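Side-chain contacts in carbohydrate oxidase (Microdochium nivale, PDB 3RJA), which catalyses the FAD-dependent oxidation of the C1 hydroxyl of mono-, oligo- and polysaccharides to lactones, reducing molecular oxygen to hydrogen peroxide: residues A[144-149]-A[153-158]; A[113-118]-A[127-132]. All coordinates share one frame; numbering follows the deposited sequence.

Interaction 1: A[144-149]-A[153-158]; sequences GGFGFS and HGLAVD. With FAD (flavin-adenine dinucleotide), chain B.
Two successive glycine carbonyls are taken by two successive amides: Gly-144 O accepts from Val-157 N at 2.8 Å, and Gly-145 O from Ala-156 N at 2.9 Å. The next residue turns its backbone to the flavin: Phe-146 N donates to FAD O2, and Phe-146 O accepts from FAD N3 at 2.6 Å. At the far end, Ser-149 O is bound by His-153 N at 2.7 Å. One water donates to both Gly-145 O and Gly-154 O, bridging the segments. The turn presenting the amides is itself braced, because Asp-158 OD2 accepts from Leu-155 N on its anti side, about 31° out of the carboxylate plane, while OD1 pairs with Arg-380. Around the bonds the packing is close. Gly-144 and Gly-145 both have positive phi, a conformation natural to glycine, and bring their backbone close to Ala-156 and Val-157; Ala-156 CB lies 3.4 Å from Gly-144 O. With its CG anti to the backbone N (chi1 -176°), Phe-146 brings CD1 to 3.9 Å from Leu-155 CD2, which meets the ring at its edge, in plane. Backbone recognition of the pyrimidine edge places the glycine-rich 144-149 loop in the flavin site of the FAD-binding domain.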
loop_
_atom_site.group_PDB
_atom_site.type_symbol
_atom_site.label_atom_id
_atom_site.label_comp_id
_atom_site.label_asym_id
_atom_site.label_seq_id
_atom_site.Cartn_x
_atom_site.Cartn_y
_atom_site.Cartn_z
ATOM N N GLY A 144 3.877 -4.698 -1.302
ATOM C CA GLY A 144 3.537 -4.416 -2.708
ATOM C C GLY A 144 3.851 -2.970 -3.099
ATOM O O GLY A 144 5.005 -2.649 -3.418
ATOM N N GLY A 145 2.815 -2.120 -3.085
ATOM C CA GLY A 145 2.936 -0.694 -3.369
ATOM C C GLY A 145 2.566 -0.356 -4.798
ATOM O O GLY A 145 3.387 -0.540 -5.730
ATOM N N PHE A 146 1.354 0.150 -4.992
ATOM C CA PHE A 146 0.835 0.384 -6.327
ATOM C C PHE A 146 0.582 1.877 -6.572
ATOM O O PHE A 146 0.031 2.559 -5.700
ATOM C CB PHE A 146 -0.481 -0.415 -6.535
ATOM C CG PHE A 146 -1.036 -0.294 -7.937
ATOM C CD1 PHE A 146 -0.642 -1.198 -8.933
ATOM C CD2 PHE A 146 -1.916 0.741 -8.276
ATOM C CE1 PHE A 146 -1.153 -1.101 -10.224
ATOM C CE2 PHE A 146 -2.398 0.882 -9.566
ATOM C CZ PHE A 146 -2.024 -0.068 -10.550
ATOM N N GLY A 147 0.952 2.376 -7.754
ATOM C CA GLY A 147 0.691 3.770 -8.102
ATOM C C GLY A 147 0.564 3.990 -9.610
ATOM O O GLY A 147 0.430 3.017 -10.391
ATOM N N PHE A 148 0.665 5.269 -10.013
ATOM C CA PHE A 148 0.496 5.678 -11.407
ATOM C C PHE A 148 1.711 5.448 -12.329
ATOM O O PHE A 148 1.703 5.906 -13.473
ATOM C CB PHE A 148 0.104 7.162 -11.474
ATOM C CG PHE A 148 -1.320 7.417 -11.139
ATOM C CD1 PHE A 148 -2.340 7.043 -12.028
ATOM C CD2 PHE A 148 -1.666 8.019 -9.930
ATOM C CE1 PHE A 148 -3.713 7.276 -11.710
ATOM C CE2 PHE A 148 -3.041 8.258 -9.606
ATOM C CZ PHE A 148 -4.051 7.893 -10.506
ATOM N N SER A 149 2.757 4.781 -11.838
ATOM C CA SER A 149 3.799 4.249 -12.723
ATOM C C SER A 149 3.818 2.713 -12.721
ATOM O O SER A 149 4.678 2.105 -13.371
ATOM C CB SER A 149 5.188 4.783 -12.333
ATOM O OG SER A 149 5.246 6.194 -12.471
ATOM N N HIS A 153 6.155 0.358 -14.814
ATOM C CA HIS A 153 7.416 0.011 -14.119
ATOM C C HIS A 153 7.254 -0.948 -12.943
ATOM O O HIS A 153 8.226 -1.232 -12.262
ATOM C CB HIS A 153 8.107 1.285 -13.592
ATOM C CG HIS A 153 8.854 2.063 -14.634
ATOM N ND1 HIS A 153 9.833 1.505 -15.432
ATOM C CD2 HIS A 153 8.794 3.373 -14.975
ATOM C CE1 HIS A 153 10.310 2.424 -16.250
ATOM N NE2 HIS A 153 9.694 3.564 -15.993
ATOM N N GLY A 154 6.042 -1.397 -12.665
ATOM C CA GLY A 154 5.829 -2.416 -11.628
ATOM C C GLY A 154 5.596 -1.859 -10.229
ATOM O O GLY A 154 5.462 -0.641 -10.043
ATOM N N LEU A 155 5.495 -2.763 -9.249
ATOM C CA LEU A 155 5.240 -2.389 -7.846
ATOM C C LEU A 155 6.479 -1.793 -7.180
ATOM O O LEU A 155 7.631 -2.062 -7.600
ATOM C CB LEU A 155 4.766 -3.614 -7.057
ATOM C CG LEU A 155 3.512 -4.370 -7.618
ATOM C CD1 LEU A 155 3.208 -5.564 -6.749
ATOM C CD2 LEU A 155 2.259 -3.480 -7.708
ATOM N N ALA A 156 6.251 -1.019 -6.122
ATOM C CA ALA A 156 7.335 -0.556 -5.265
ATOM C C ALA A 156 8.196 -1.752 -4.866
ATOM O O ALA A 156 9.413 -1.686 -4.956
ATOM C CB ALA A 156 6.789 0.196 -4.018
ATOM N N VAL A 157 7.551 -2.840 -4.456
ATOM C CA VAL A 157 8.243 -4.065 -4.065
ATOM C C VAL A 157 9.184 -4.614 -5.161
ATOM O O VAL A 157 10.221 -5.196 -4.849
ATOM C CB VAL A 157 7.268 -5.165 -3.539
ATOM C CG1 VAL A 157 6.468 -5.831 -4.666
ATOM C CG2 VAL A 157 8.024 -6.226 -2.750
ATOM N N ASP A 158 8.823 -4.408 -6.424
ATOM C CA ASP A 158 9.637 -4.870 -7.542
ATOM C C ASP A 158 10.962 -4.091 -7.718
ATOM O O ASP A 158 11.846 -4.557 -8.413
ATOM C CB ASP A 158 8.798 -4.855 -8.819
ATOM C CG ASP A 158 7.625 -5.835 -8.753
ATOM O OD1 ASP A 158 7.802 -6.926 -8.139
ATOM O OD2 ASP A 158 6.530 -5.497 -9.292
HETATM P PA FAD B . 2.839 1.447 9.052
HETATM O O1A FAD B . 3.962 2.168 9.750
HETATM O O2A FAD B . 1.488 1.592 9.705
HETATM O O5B FAD B . 3.204 -0.112 8.958
HETATM C C5B FAD B . 2.435 -0.965 8.117
HETATM C C4B FAD B . 2.828 -2.424 8.408
HETATM O O4B FAD B . 4.195 -2.633 8.049
HETATM C C3B FAD B . 2.708 -2.790 9.886
HETATM O O3B FAD B . 2.450 -4.192 9.991
HETATM C C2B FAD B . 4.127 -2.524 10.380
HETATM O O2B FAD B . 4.508 -3.176 11.569
HETATM C C1B FAD B . 4.932 -3.007 9.182
HETATM N N9A FAD B . 6.230 -2.342 9.143
HETATM C C8A FAD B . 6.504 -0.983 9.264
HETATM N N7A FAD B . 7.853 -0.837 9.168
HETATM C C5A FAD B . 8.412 -2.041 8.970
HETATM C C6A FAD B . 9.744 -2.439 8.813
HETATM N N6A FAD B . 10.745 -1.532 8.823
HETATM N N1A FAD B . 9.997 -3.785 8.609
HETATM C C2A FAD B . 8.963 -4.715 8.609
HETATM N N3A FAD B . 7.651 -4.331 8.803
HETATM C C4A FAD B . 7.396 -3.002 8.967
HETATM N N1 FAD B . -1.155 1.907 -1.040
HETATM C C2 FAD B . -0.793 1.642 -2.366
HETATM O O2 FAD B . -0.406 0.522 -2.722
HETATM N N3 FAD B . -0.825 2.710 -3.258
HETATM C C4 FAD B . -1.076 4.026 -2.920
HETATM O O4 FAD B . -0.970 4.944 -3.764
HETATM C C4X FAD B . -1.512 4.250 -1.507
HETATM N N5 FAD B . -1.795 5.472 -1.087
HETATM C C5X FAD B . -2.094 5.730 0.231
HETATM C C6 FAD B . -2.304 7.059 0.682
HETATM C C7 FAD B . -2.470 7.340 2.025
HETATM C C7M FAD B . -2.713 8.787 2.503
HETATM C C8 FAD B . -2.302 6.298 2.968
HETATM C C8M FAD B . -2.450 6.561 4.453
HETATM C C9 FAD B . -2.165 4.986 2.541
HETATM C C9A FAD B . -2.033 4.676 1.173
HETATM N N10 FAD B . -1.748 3.367 0.716
HETATM C C10 FAD B . -1.570 3.108 -0.634
HETATM C "C1'" FAD B . -1.699 2.242 1.707
HETATM C "C2'" FAD B . -0.264 1.968 2.133
HETATM O "O2'" FAD B . 0.420 1.302 1.079
HETATM C "C3'" FAD B . -0.250 1.065 3.346
HETATM O "O3'" FAD B . -1.060 1.608 4.366
HETATM C "C4'" FAD B . 1.198 0.870 3.829
HETATM O "O4'" FAD B . 1.293 -0.347 4.503
HETATM C "C5'" FAD B . 1.662 2.032 4.711
HETATM O "O5'" FAD B . 2.991 1.823 5.102
HETATM P P FAD B . 3.541 2.583 6.428
HETATM O O1P FAD B . 5.003 2.310 6.617
HETATM O O2P FAD B . 3.211 4.074 6.333
HETATM O O3P FAD B . 2.597 1.904 7.528
HETATM O O HOH W 1 4.355 1.183 -7.841
#

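Interaction 2: A[113-118]-A[127-132]; sequences GHLATV and ISHGTC. With ZN (zinc ion), chain D; FAD (flavin-adenine dinucleotide), chain B.
The imidazole of His-129 meets the helix 112-123 mainly through its rim: Ala-116 CB sits in the ring plane at the edge, 3.9 Å from His-129 NE2. Leu-115 CD2 approaches the same ring obliquely, 4.1 Å from His-129 CD2, as Leu-115 and His-129 run antiparallel past one another. The other ring nitrogen, ND1, donates to Gly-130 O at 3.0 Å, nearly straight (162°), with the carbonyl oxygen in the ring plane and offering a lone pair. That bond helps to hold the imidazole in this rotation, with NE2 directed at the helix. With chi1 at 50°, His-129 places CG over its own backbone, which directs the ring at Ala-116. The helix has a second flat group, His-114, with Val-118 CG2 over one ring face, 3.4 Å above the plane and offset toward the rim. Its ND1 binds zinc at 2.0 Å together with two waters, and Asp-309 is a further ligand.

Beside His-129, Leu-115 CD2 reaches Ile-127 CD1 at 4.4 Å, a loose apolar contact; Phe-141 of helix 137-142 touches both residues. The contact thus joins a helix of the FAD-binding domain, of the PCMH clan, to the strand-to-helix connection that carries the flavin attachment. Further along this connection, Thr-131 N donates to FAD O4, and Cys-132 SG is covalently bonded to FAD C6 at 1.8 Å. Thr-131 and Cys-132 also touch the bound substrate analogue. Back on the helix, Gly-113 O, one residue before the zinc ligand, accepts from both Thr-117 N and Thr-117 OG1, a turn later, which come from opposite faces of its carbonyl plane.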
loop_
_atom_site.group_PDB
_atom_site.type_symbol
_atom_site.label_atom_id
_atom_site.label_comp_id
_atom_site.label_asym_id
_atom_site.label_seq_id
_atom_site.Cartn_x
_atom_site.Cartn_y
_atom_site.Cartn_z
ATOM N N GLY A 113 6.958 10.722 -0.310
ATOM C CA GLY A 113 7.230 12.060 -0.869
ATOM C C GLY A 113 8.673 12.456 -0.641
ATOM O O GLY A 113 9.299 13.054 -1.516
ATOM N N HIS A 114 9.212 12.119 0.537
ATOM C CA HIS A 114 10.604 12.449 0.857
ATOM C C HIS A 114 11.595 11.607 0.019
ATOM O O HIS A 114 12.550 12.144 -0.558
ATOM C CB HIS A 114 10.851 12.303 2.365
ATOM C CG HIS A 114 12.291 12.415 2.774
ATOM N ND1 HIS A 114 12.980 13.608 2.778
ATOM C CD2 HIS A 114 13.166 11.476 3.206
ATOM C CE1 HIS A 114 14.216 13.406 3.198
ATOM N NE2 HIS A 114 14.360 12.116 3.449
ATOM N N LEU A 115 11.358 10.297 -0.031
ATOM C CA LEU A 115 12.115 9.386 -0.903
ATOM C C LEU A 115 12.149 9.944 -2.328
ATOM O O LEU A 115 13.228 10.079 -2.927
ATOM C CB LEU A 115 11.465 7.990 -0.902
ATOM C CG LEU A 115 12.040 7.002 -1.913
ATOM C CD1 LEU A 115 13.527 6.711 -1.562
ATOM C CD2 LEU A 115 11.184 5.699 -1.972
ATOM N N ALA A 116 10.978 10.299 -2.855
ATOM C CA ALA A 116 10.900 10.763 -4.249
ATOM C C ALA A 116 11.637 12.079 -4.424
ATOM O O ALA A 116 12.290 12.299 -5.445
ATOM C CB ALA A 116 9.478 10.896 -4.711
ATOM N N THR A 117 11.511 12.970 -3.448
ATOM C CA THR A 117 12.185 14.277 -3.529
ATOM C C THR A 117 13.700 14.148 -3.564
ATOM O O THR A 117 14.348 14.729 -4.434
ATOM C CB THR A 117 11.780 15.198 -2.373
ATOM O OG1 THR A 117 10.384 15.471 -2.490
ATOM C CG2 THR A 117 12.552 16.530 -2.474
ATOM N N VAL A 118 14.248 13.371 -2.629
ATOM C CA VAL A 118 15.692 13.152 -2.521
ATOM C C VAL A 118 16.221 12.458 -3.762
ATOM O O VAL A 118 17.178 12.939 -4.360
ATOM C CB VAL A 118 16.114 12.385 -1.217
ATOM C CG1 VAL A 118 17.649 12.168 -1.160
ATOM C CG2 VAL A 118 15.665 13.151 0.030
ATOM N N ILE A 127 11.497 5.905 -8.542
ATOM C CA ILE A 127 10.960 4.572 -8.286
ATOM C C ILE A 127 9.460 4.620 -8.419
ATOM O O ILE A 127 8.822 5.631 -8.093
ATOM C CB ILE A 127 11.325 4.074 -6.852
ATOM C CG1 ILE A 127 12.829 3.795 -6.752
ATOM C CG2 ILE A 127 10.517 2.792 -6.457
ATOM C CD1 ILE A 127 13.292 3.707 -5.344
ATOM N N SER A 128 8.895 3.516 -8.905
ATOM C CA SER A 128 7.465 3.383 -9.030
ATOM C C SER A 128 6.841 3.010 -7.666
ATOM O O SER A 128 7.039 1.884 -7.184
ATOM C CB SER A 128 7.152 2.296 -10.082
ATOM O OG SER A 128 5.766 2.025 -10.151
ATOM N N HIS A 129 6.087 3.934 -7.060
ATOM C CA HIS A 129 5.441 3.675 -5.757
ATOM C C HIS A 129 4.092 4.416 -5.680
ATOM O O HIS A 129 3.670 5.045 -6.660
ATOM C CB HIS A 129 6.368 4.056 -4.574
ATOM C CG HIS A 129 6.957 5.436 -4.681
ATOM N ND1 HIS A 129 6.195 6.583 -4.576
ATOM C CD2 HIS A 129 8.236 5.851 -4.878
ATOM C CE1 HIS A 129 6.975 7.643 -4.714
ATOM N NE2 HIS A 129 8.222 7.225 -4.883
ATOM N N GLY A 130 3.442 4.347 -4.519
ATOM C CA GLY A 130 2.165 5.023 -4.282
ATOM C C GLY A 130 2.197 6.547 -4.366
ATOM O O GLY A 130 3.275 7.166 -4.445
ATOM N N THR A 131 1.011 7.147 -4.332
ATOM C CA THR A 131 0.845 8.577 -4.582
ATOM C C THR A 131 0.848 9.434 -3.317
ATOM O O THR A 131 1.041 10.632 -3.414
ATOM C CB THR A 131 -0.504 8.873 -5.270
ATOM O OG1 THR A 131 -1.560 8.354 -4.448
ATOM C CG2 THR A 131 -0.579 8.229 -6.659
ATOM N N CYS A 132 0.562 8.846 -2.155
ATOM C CA CYS A 132 0.423 9.635 -0.938
ATOM C C CYS A 132 1.806 9.986 -0.357
ATOM O O CYS A 132 2.588 9.094 -0.048
ATOM C CB CYS A 132 -0.431 8.858 0.085
ATOM S SG CYS A 132 -2.068 8.327 -0.557
HETATM ZN ZN ZN D . 13.031 15.582 2.459
HETATM P PA FAD B . 2.839 1.447 9.052
HETATM O O1A FAD B . 3.962 2.168 9.750
HETATM O O2A FAD B . 1.488 1.592 9.705
HETATM O O5B FAD B . 3.204 -0.112 8.958
HETATM C C5B FAD B . 2.435 -0.965 8.117
HETATM C C4B FAD B . 2.828 -2.424 8.408
HETATM O O4B FAD B . 4.195 -2.633 8.049
HETATM C C3B FAD B . 2.708 -2.790 9.886
HETATM O O3B FAD B . 2.450 -4.192 9.991
HETATM C C2B FAD B . 4.127 -2.524 10.380
HETATM O O2B FAD B . 4.508 -3.176 11.569
HETATM C C1B FAD B . 4.932 -3.007 9.182
HETATM N N9A FAD B . 6.230 -2.342 9.143
HETATM C C8A FAD B . 6.504 -0.983 9.264
HETATM N N7A FAD B . 7.853 -0.837 9.168
HETATM C C5A FAD B . 8.412 -2.041 8.970
HETATM C C6A FAD B . 9.744 -2.439 8.813
HETATM N N6A FAD B . 10.745 -1.532 8.823
HETATM N N1A FAD B . 9.997 -3.785 8.609
HETATM C C2A FAD B . 8.963 -4.715 8.609
HETATM N N3A FAD B . 7.651 -4.331 8.803
HETATM C C4A FAD B . 7.396 -3.002 8.967
HETATM N N1 FAD B . -1.155 1.907 -1.040
HETATM C C2 FAD B . -0.793 1.642 -2.366
HETATM O O2 FAD B . -0.406 0.522 -2.722
HETATM N N3 FAD B . -0.825 2.710 -3.258
HETATM C C4 FAD B . -1.076 4.026 -2.920
HETATM O O4 FAD B . -0.970 4.944 -3.764
HETATM C C4X FAD B . -1.512 4.250 -1.507
HETATM N N5 FAD B . -1.795 5.472 -1.087
HETATM C C5X FAD B . -2.094 5.730 0.231
HETATM C C6 FAD B . -2.304 7.059 0.682
HETATM C C7 FAD B . -2.470 7.340 2.025
HETATM C C7M FAD B . -2.713 8.787 2.503
HETATM C C8 FAD B . -2.302 6.298 2.968
HETATM C C8M FAD B . -2.450 6.561 4.453
HETATM C C9 FAD B . -2.165 4.986 2.541
HETATM C C9A FAD B . -2.033 4.676 1.173
HETATM N N10 FAD B . -1.748 3.367 0.716
HETATM C C10 FAD B . -1.570 3.108 -0.634
HETATM C "C1'" FAD B . -1.699 2.242 1.707
HETATM C "C2'" FAD B . -0.264 1.968 2.133
HETATM O "O2'" FAD B . 0.420 1.302 1.079
HETATM C "C3'" FAD B . -0.250 1.065 3.346
HETATM O "O3'" FAD B . -1.060 1.608 4.366
HETATM C "C4'" FAD B . 1.198 0.870 3.829
HETATM O "O4'" FAD B . 1.293 -0.347 4.503
HETATM C "C5'" FAD B . 1.662 2.032 4.711
HETATM O "O5'" FAD B . 2.991 1.823 5.102
HETATM P P FAD B . 3.541 2.583 6.428
HETATM O O1P FAD B . 5.003 2.310 6.617
HETATM O O2P FAD B . 3.211 4.074 6.333
HETATM O O3P FAD B . 2.597 1.904 7.528
HETATM O O HOH W 2 14.538 16.165 1.015
HETATM O O HOH W 3 13.167 16.772 4.166
#

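How the interactions relate
Interaction 2 closes in the chain before interaction 1 opens, and their centres lie about 11 Å apart inside the FAD-binding domain. The two meet through the 127-132 loop: Ser-128 OG is 2.7 Å from Gly-154 O, a probable hydrogen bond, Ala-156 CB packs 3.6 Å from Ser-128 O, and Phe-148 CD2 lies 3.5 Å from Thr-131 CG2. Both hold the same isoalloxazine. Together they bind its pyrimidine edge, from segments 144-149 and 127-132, while the covalent link, from 127-132, is on the benzene ring. The analogue at the flavin touches Thr-131 and Cys-132, while the side chains of Phe-146 and His-129 stay about 7 and 11 Å from it.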